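Local structure of DUF1436 domain-containing protein (Neisseria meningitidis, 2GKP) at residues S29-Y34 with S65-Y70; E9-A14 with W117-C122; I25-G30 with H38-H43. The protein is of unknown function but belongs to the CdiI family and is probably an immunity protein that neutralises the toxin of a contact-dependent growth inhibition system. All coordinates share one frame; numbering follows the deposited sequence.

Contact 1 (S29-Y34 with S65-Y70); sequences SGFGRY and SRTFVY
S29 holds OG anti to its carbonyl carbon (chi1 -64°), within reach of the R66 amide, while F31 carries CG anti to its own N (chi1 166°), toward F68 and Y70. S29 OG accepts a hydrogen bond from R66 N (2.8 Å). Next along, the two backbones are bridged once, between G30 and T67: G30 N donates to R66 O at 2.9 Å, and F68 N reaches G30 O at the same 2.9 Å. Y34 OH lies 2.7 Å from T67 OG1, which comes in at the edge of the tyrosine ring, near its plane. At the far end the side chains of F31 and Y70 cross at about a right angle, their rings inclined obliquely at 49°. Y70 CB rests off-centre over the phenylalanine ring, 3.7 Å from F31 CE2, and the backbone N of Y70 lies over the same ring. The guanidinium of R66 turns its face to the rim of F68, with CE1 above its centre. Outside the two segments, D37 OD2 bonds S29 OG and forms a salt bridge with R66 NE. One carboxylate thus ties the serine to the arginine's side chain and would be expected to stabilise the positive charge there.

Contact 2 (E9-A14 with W117-C122); sequences EQDYWA and WLHNGC
Antiparallel strand pairing, built round the hydrogen-bonded pair Y12 and L118, joins the neighbouring strands 11-18 and 112-119 within the sheet; the axes of 11-14 and 117-119 run at 163°. Y12 N donates to L118 O at 3.0 Å, and L118 N returns a bond to Y12 O at 2.8 Å. On the face carrying D11, W13, W117 and H119, the tryptophans form an offset stack, their five-membered rings 4.4 Å apart between centroids and inclined by 17°. W117 CB sits squarely over the six-membered ring of W13, 3.6 Å from its centroid; Y34 stacks on the other face of that indole. Chi1 of W117 (171°) sets CG anti to the backbone N; NE1, at the ring edge, donates to D11 OD1 at 2.8 Å, from the anti side but out of the carboxylate plane. Beyond the strands, E9 N donates to N120 OD1 at 2.6 Å, and N120 ND2 meets E9 OE2 at 3.2 Å from above the carboxylate plane. N120 belongs to the type I' turn from H119 to C122, closed by paired backbone bonds, as in a two-residue beta hairpin, here linking strands 112-119 and 122-132 beside a cross-strand tryptophan pair.

Contact 3 (I25-G30 with H38-H43); sequences IQTWSG and HLYPPH
Q26 NE2 is gripped by two carbonyls, donating across the contact to Y40 O at 3.0 Å and within its own strand to T27 O at 3.2 Å. Both acceptors lie close to the plane of the amide, which fixes its rotation. The side chain is bent at chi2 (66°), which turns CD aside, and runs beside P42, pointing the same way, so that OE1 comes 3.6 Å from P42 CG. A water lies 2.7 Å from Q26 OE1 and 2.8 Å from H38 ND1, in the plane of the imidazole; it also approaches Y40 O. The side chain of Q26 is about 4 Å from a bound sodium ion.

Regular pairing is limited to I25 and H43, a hydrogen-bonded antiparallel pair whose two backbone bonds are nearly straight. From P42 back to Y40 the chain draws away from the strand. A second water spans the gap, accepting from T27 N and donating to P41 O at 2.9 Å. T27 presents its methyl to the tyrosine, CG2 to Y40 CD2 being 3.7 Å in one of the two conformers of Y40 (P41 and H43 are also modelled twice), while T27 OG1 bonds A61 O of helix 51-63. Backbone bonding resumes between T27 and D37 and between S29 and A35. The arrangement is that of a beta hairpin, strands 23-30 and 34-45, whose second strand is interrupted by an irregular excursion bridged by a glutamine amide and water.

How the contacts relate
From the N terminus, residues 9-14 lead into strand 11-18, whose partner in contact 2 arrives only after 102 intervening residues; this long loop encloses contacts 1 and 3. The next strand, 23-30, serves both of those. Contact 3 closes first, with seven residues between its segments, as a hairpin. Contact 1 overlaps it at S29 and G30 and closes later, once the chain has passed through 38-43 and helix 51-63 to reach 65-70. S65 knits the three together, since its OG probably bonds both W28 O and W13 N, while W13 O probably accepts a bond from W28 N. Together the contacts tie four neighbouring sheet strands to the loop between helices 51-63 and 73-79.

Contact 1 (S29-Y34 with S65-Y70)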
# COMPACT_ATOMS: atom_id res chain seq x y z
N SER A 29 1.14 5.18 6.97
CA SER A 29 1.47 5.59 8.32
C SER A 29 0.19 6.04 9.01
O SER A 29 -0.88 6.09 8.38
CB SER A 29 2.47 6.76 8.29
OG SER A 29 3.71 6.34 7.72
N GLY A 30 0.31 6.39 10.29
CA GLY A 30 -0.88 6.85 11.01
C GLY A 30 -0.78 6.58 12.48
O GLY A 30 0.31 6.38 13.02
N PHE A 31 -1.94 6.64 13.14
CA PHE A 31 -2.07 6.23 14.52
C PHE A 31 -3.53 5.80 14.65
O PHE A 31 -4.44 6.56 14.27
CB PHE A 31 -1.80 7.38 15.52
CG PHE A 31 -2.25 7.04 16.90
CD1 PHE A 31 -1.46 6.21 17.71
CD2 PHE A 31 -3.51 7.46 17.37
CE1 PHE A 31 -1.90 5.79 18.96
CE2 PHE A 31 -3.96 7.05 18.61
CZ PHE A 31 -3.16 6.24 19.43
N GLY A 32 -3.74 4.58 15.15
CA GLY A 32 -5.09 4.04 15.26
C GLY A 32 -5.61 3.51 13.95
O GLY A 32 -6.00 2.35 13.85
N ARG A 33 -5.64 4.38 12.94
CA ARG A 33 -5.93 3.99 11.57
C ARG A 33 -4.79 4.51 10.69
O ARG A 33 -4.15 5.55 11.00
CB ARG A 33 -7.28 4.54 11.08
CG ARG A 33 -8.47 4.11 11.92
CD ARG A 33 -9.81 4.62 11.38
NE ARG A 33 -10.34 3.75 10.33
CZ ARG A 33 -11.11 2.68 10.52
NH1 ARG A 33 -11.57 2.00 9.46
NH2 ARG A 33 -11.41 2.24 11.75
N TYR A 34 -4.57 3.79 9.57
CA TYR A 34 -3.45 4.09 8.69
C TYR A 34 -3.88 4.45 7.28
O TYR A 34 -5.00 4.11 6.83
CB TYR A 34 -2.47 2.91 8.68
CG TYR A 34 -1.76 2.75 10.00
CD1 TYR A 34 -0.41 3.08 10.10
CD2 TYR A 34 -2.42 2.34 11.15
CE1 TYR A 34 0.26 2.94 11.31
CE2 TYR A 34 -1.74 2.22 12.37
CZ TYR A 34 -0.41 2.52 12.43
OH TYR A 34 0.28 2.40 13.64
N SER A 65 6.91 2.43 7.63
CA SER A 65 5.61 2.83 8.16
C SER A 65 5.73 3.55 9.50
O SER A 65 6.29 2.98 10.46
CB SER A 65 4.74 1.57 8.29
OG SER A 65 3.48 1.86 8.89
N ARG A 66 5.16 4.76 9.59
CA ARG A 66 5.31 5.55 10.81
C ARG A 66 4.06 5.40 11.69
O ARG A 66 2.92 5.41 11.19
CB ARG A 66 5.55 7.04 10.50
CG ARG A 66 6.83 7.31 9.76
CD ARG A 66 7.03 8.84 9.53
NE ARG A 66 6.09 9.46 8.60
CZ ARG A 66 5.82 10.77 8.54
NH1 ARG A 66 6.38 11.63 9.40
NH2 ARG A 66 4.99 11.26 7.64
N THR A 67 4.28 5.26 13.00
CA THR A 67 3.17 5.33 13.96
C THR A 67 3.37 6.60 14.77
O THR A 67 4.42 6.79 15.41
CB THR A 67 3.16 4.11 14.90
OG1 THR A 67 2.89 2.93 14.14
CG2 THR A 67 2.09 4.26 15.99
N PHE A 68 2.39 7.48 14.67
CA PHE A 68 2.47 8.76 15.41
C PHE A 68 1.99 8.61 16.84
O PHE A 68 1.28 7.67 17.15
CB PHE A 68 1.68 9.87 14.70
CG PHE A 68 1.98 9.95 13.24
CD1 PHE A 68 3.28 10.17 12.82
CD2 PHE A 68 0.98 9.79 12.30
CE1 PHE A 68 3.58 10.22 11.48
CE2 PHE A 68 1.27 9.82 10.96
CZ PHE A 68 2.57 10.03 10.54
N VAL A 69 2.40 9.55 17.70
CA VAL A 69 1.76 9.78 18.99
C VAL A 69 0.55 10.67 18.68
O VAL A 69 0.66 11.67 17.97
CB VAL A 69 2.75 10.48 19.95
CG1 VAL A 69 2.01 11.04 21.19
CG2 VAL A 69 3.84 9.49 20.33
N TYR A 70 -0.62 10.27 19.16
CA TYR A 70 -1.85 11.02 18.89
C TYR A 70 -1.70 12.51 19.26
O TYR A 70 -1.19 12.85 20.34
CB TYR A 70 -3.01 10.42 19.69
CG TYR A 70 -4.31 11.15 19.43
CD1 TYR A 70 -5.01 10.96 18.24
CD2 TYR A 70 -4.86 12.01 20.40
CE1 TYR A 70 -6.22 11.60 17.99
CE2 TYR A 70 -6.04 12.66 20.15
CZ TYR A 70 -6.73 12.44 18.96
OH TYR A 70 -7.91 13.11 18.72

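Contact 2 (E9-A14 with W117-C122)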
# COMPACT_ATOMS: atom_id res chain seq x y z
N GLU A 9 4.72 -5.39 19.17
CA GLU A 9 3.55 -4.58 19.49
C GLU A 9 3.32 -3.42 18.54
O GLU A 9 2.24 -2.82 18.57
CB GLU A 9 3.53 -4.11 20.96
CG GLU A 9 3.60 -5.24 22.00
CD GLU A 9 2.63 -6.40 21.76
OE1 GLU A 9 1.44 -6.16 21.46
OE2 GLU A 9 3.06 -7.56 21.89
N GLN A 10 4.29 -3.12 17.67
CA GLN A 10 4.14 -2.01 16.71
C GLN A 10 3.47 -2.51 15.43
O GLN A 10 3.74 -3.61 14.94
CB GLN A 10 5.49 -1.36 16.39
CG GLN A 10 5.42 0.00 15.71
CD GLN A 10 6.77 0.69 15.65
OE1 GLN A 10 7.63 0.54 16.57
NE2 GLN A 10 6.99 1.46 14.60
N ASP A 11 2.59 -1.67 14.93
CA ASP A 11 1.90 -1.91 13.66
C ASP A 11 2.63 -1.27 12.50
O ASP A 11 3.02 -0.12 12.60
CB ASP A 11 0.48 -1.34 13.73
CG ASP A 11 -0.33 -1.99 14.82
OD1 ASP A 11 -0.60 -3.20 14.71
OD2 ASP A 11 -0.67 -1.26 15.79
N TYR A 12 2.77 -2.01 11.40
CA TYR A 12 3.32 -1.46 10.18
C TYR A 12 2.33 -1.72 9.07
O TYR A 12 1.80 -2.83 8.96
CB TYR A 12 4.68 -2.12 9.85
CG TYR A 12 5.69 -2.02 10.97
CD1 TYR A 12 6.64 -1.02 10.95
CD2 TYR A 12 5.65 -2.89 12.05
CE1 TYR A 12 7.58 -0.88 12.00
CE2 TYR A 12 6.58 -2.77 13.09
CZ TYR A 12 7.53 -1.77 13.04
OH TYR A 12 8.46 -1.64 14.06
N TRP A 13 2.13 -0.71 8.22
CA TRP A 13 1.19 -0.82 7.14
C TRP A 13 1.77 -0.38 5.80
O TRP A 13 2.64 0.51 5.74
CB TRP A 13 -0.04 0.03 7.43
CG TRP A 13 -0.98 -0.51 8.46
CD1 TRP A 13 -0.87 -0.41 9.82
CD2 TRP A 13 -2.25 -1.14 8.20
NE1 TRP A 13 -1.99 -0.96 10.42
CE2 TRP A 13 -2.83 -1.44 9.46
CE3 TRP A 13 -2.93 -1.52 7.03
CZ2 TRP A 13 -4.08 -2.06 9.57
CZ3 TRP A 13 -4.17 -2.14 7.15
CH2 TRP A 13 -4.74 -2.39 8.42
N ALA A 14 1.24 -0.99 4.72
CA ALA A 14 1.65 -0.63 3.37
C ALA A 14 0.56 -0.99 2.41
O ALA A 14 -0.38 -1.70 2.74
CB ALA A 14 2.98 -1.36 2.94
N TRP A 117 -0.84 -5.42 6.50
CA TRP A 117 -0.68 -5.07 7.91
C TRP A 117 0.26 -6.07 8.59
O TRP A 117 -0.01 -7.26 8.54
CB TRP A 117 -2.04 -5.05 8.60
CG TRP A 117 -1.95 -4.91 10.11
CD1 TRP A 117 -1.13 -4.09 10.84
CD2 TRP A 117 -2.74 -5.64 11.06
NE1 TRP A 117 -1.38 -4.24 12.19
CE2 TRP A 117 -2.35 -5.19 12.34
CE3 TRP A 117 -3.74 -6.62 10.94
CZ2 TRP A 117 -2.94 -5.68 13.51
CZ3 TRP A 117 -4.29 -7.14 12.11
CH2 TRP A 117 -3.91 -6.65 13.38
N LEU A 118 1.38 -5.58 9.13
CA LEU A 118 2.30 -6.41 9.91
C LEU A 118 2.20 -6.08 11.39
O LEU A 118 2.29 -4.93 11.77
CB LEU A 118 3.72 -6.11 9.45
CG LEU A 118 4.87 -6.80 10.23
CD1 LEU A 118 4.77 -8.31 10.12
CD2 LEU A 118 6.20 -6.32 9.66
N HIS A 119 2.09 -7.11 12.21
CA HIS A 119 2.00 -6.93 13.66
C HIS A 119 2.48 -8.21 14.31
O HIS A 119 1.96 -9.29 14.00
CB HIS A 119 0.55 -6.64 14.07
CG HIS A 119 0.38 -6.43 15.54
ND1 HIS A 119 -0.02 -7.42 16.41
CD2 HIS A 119 0.61 -5.33 16.30
CE1 HIS A 119 -0.08 -6.93 17.63
NE2 HIS A 119 0.32 -5.67 17.60
N ASN A 120 3.51 -8.10 15.16
CA ASN A 120 4.10 -9.25 15.84
C ASN A 120 4.36 -10.42 14.89
O ASN A 120 4.04 -11.59 15.17
CB ASN A 120 3.23 -9.68 17.02
CG ASN A 120 3.20 -8.63 18.13
OD1 ASN A 120 4.03 -7.72 18.17
ND2 ASN A 120 2.21 -8.74 19.02
N GLY A 121 4.97 -10.07 13.77
CA GLY A 121 5.44 -11.05 12.83
C GLY A 121 4.37 -11.57 11.89
O GLY A 121 4.69 -12.28 10.98
N CYS A 122 3.11 -11.20 12.10
CA CYS A 122 2.03 -11.70 11.29
C CYS A 122 1.72 -10.71 10.18
O CYS A 122 1.49 -9.54 10.46
CB CYS A 122 0.77 -11.89 12.13
SG CYS A 122 -0.56 -12.62 11.20
O HOH W 1 -0.85 -3.82 19.82
O HOH W 2 5.23 -5.67 15.00

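Contact 3 (I25-G30 with H38-H43)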
# COMPACT_ATOMS: atom_id res chain seq x y z
N ILE A 25 3.82 0.31 -5.03
CA ILE A 25 3.95 -0.11 -3.64
C ILE A 25 4.17 1.14 -2.79
O ILE A 25 4.98 2.02 -3.13
CB ILE A 25 5.14 -1.06 -3.45
CG1 ILE A 25 4.98 -2.34 -4.28
CG2 ILE A 25 5.33 -1.38 -1.97
CD1 ILE A 25 3.70 -2.89 -4.29
N GLN A 26 3.43 1.23 -1.69
CA GLN A 26 3.43 2.46 -0.93
C GLN A 26 3.49 2.20 0.57
O GLN A 26 2.67 1.46 1.10
CB GLN A 26 2.10 3.20 -1.27
CG GLN A 26 1.83 4.50 -0.55
CD GLN A 26 2.83 5.55 -0.98
OE1 GLN A 26 2.98 5.83 -2.17
NE2 GLN A 26 3.49 6.14 -0.01
N THR A 27 4.36 2.92 1.28
CA THR A 27 4.30 2.94 2.76
C THR A 27 3.04 3.67 3.24
O THR A 27 2.67 4.70 2.68
CB THR A 27 5.52 3.72 3.30
OG1 THR A 27 6.69 2.97 2.99
CG2 THR A 27 5.45 3.90 4.83
N TRP A 28 2.39 3.11 4.27
CA TRP A 28 1.28 3.78 4.97
C TRP A 28 1.75 4.14 6.38
O TRP A 28 2.64 3.47 6.95
CB TRP A 28 0.11 2.80 5.07
CG TRP A 28 -0.67 2.58 3.82
CD1 TRP A 28 -0.22 2.66 2.51
CD2 TRP A 28 -2.02 2.16 3.74
NE1 TRP A 28 -1.24 2.36 1.63
CE2 TRP A 28 -2.35 2.04 2.36
CE3 TRP A 28 -3.01 1.91 4.70
CZ2 TRP A 28 -3.63 1.68 1.93
CZ3 TRP A 28 -4.28 1.52 4.26
CH2 TRP A 28 -4.57 1.42 2.89
N SER A 29 1.14 5.18 6.97
CA SER A 29 1.47 5.59 8.32
C SER A 29 0.19 6.04 9.01
O SER A 29 -0.88 6.09 8.38
CB SER A 29 2.47 6.76 8.29
OG SER A 29 3.71 6.34 7.72
N GLY A 30 0.31 6.39 10.29
CA GLY A 30 -0.88 6.85 11.01
C GLY A 30 -0.78 6.58 12.48
O GLY A 30 0.31 6.38 13.02
N HIS A 38 2.50 9.97 1.91
CA HIS A 38 3.18 10.52 0.74
C HIS A 38 4.53 11.16 1.08
O HIS A 38 5.20 11.69 0.19
CB HIS A 38 2.24 11.45 -0.04
CG HIS A 38 0.99 10.75 -0.49
ND1 HIS A 38 1.01 9.64 -1.31
CD2 HIS A 38 -0.31 10.96 -0.17
CE1 HIS A 38 -0.22 9.21 -1.49
NE2 HIS A 38 -1.05 10.00 -0.82
N LEU A 39 4.97 11.06 2.33
CA LEU A 39 6.36 11.37 2.63
C LEU A 39 7.29 10.41 1.86
O LEU A 39 8.41 10.75 1.45
CB LEU A 39 6.62 11.27 4.13
CG LEU A 39 8.05 11.44 4.61
CD1 LEU A 39 8.59 12.83 4.21
CD2 LEU A 39 8.14 11.29 6.09
N TYR A 40 6.80 9.20 1.67
CA TYR A 40 7.55 8.15 0.98
C TYR A 40 7.00 8.08 -0.45
O TYR A 40 5.79 7.95 -0.64
CB TYR A 40 7.42 6.84 1.76
CG TYR A 40 7.88 6.97 3.17
CD1 TYR A 40 9.25 6.97 3.51
CD2 TYR A 40 6.96 7.17 4.18
CE1 TYR A 40 9.65 7.16 4.82
CE2 TYR A 40 7.36 7.34 5.50
CZ TYR A 40 8.69 7.32 5.80
OH TYR A 40 9.07 7.51 7.11
N PRO A 41 7.87 8.21 -1.49
CA PRO A 41 7.27 8.17 -2.82
C PRO A 41 6.84 6.76 -3.18
O PRO A 41 7.38 5.81 -2.62
CB PRO A 41 8.42 8.62 -3.73
CG PRO A 41 9.63 8.23 -3.01
CD PRO A 41 9.32 8.44 -1.55
N PRO A 42 5.87 6.63 -4.09
CA PRO A 42 5.50 5.31 -4.50
C PRO A 42 6.66 4.61 -5.22
O PRO A 42 7.45 5.25 -5.91
CB PRO A 42 4.40 5.56 -5.54
CG PRO A 42 3.97 6.86 -5.42
CD PRO A 42 5.12 7.65 -4.84
N HIS A 43 6.74 3.30 -5.05
CA HIS A 43 7.70 2.50 -5.78
C HIS A 43 7.00 1.80 -6.93
O HIS A 43 6.11 0.99 -6.68
CB HIS A 43 8.28 1.46 -4.82
CG HIS A 43 9.61 0.92 -5.24
ND1 HIS A 43 9.82 0.28 -6.43
CD2 HIS A 43 10.79 0.88 -4.57
CE1 HIS A 43 11.08 -0.11 -6.50
NE2 HIS A 43 11.69 0.25 -5.38
O HOH W 3 3.30 8.54 -2.43
O HOH W 4 6.32 4.25 -0.42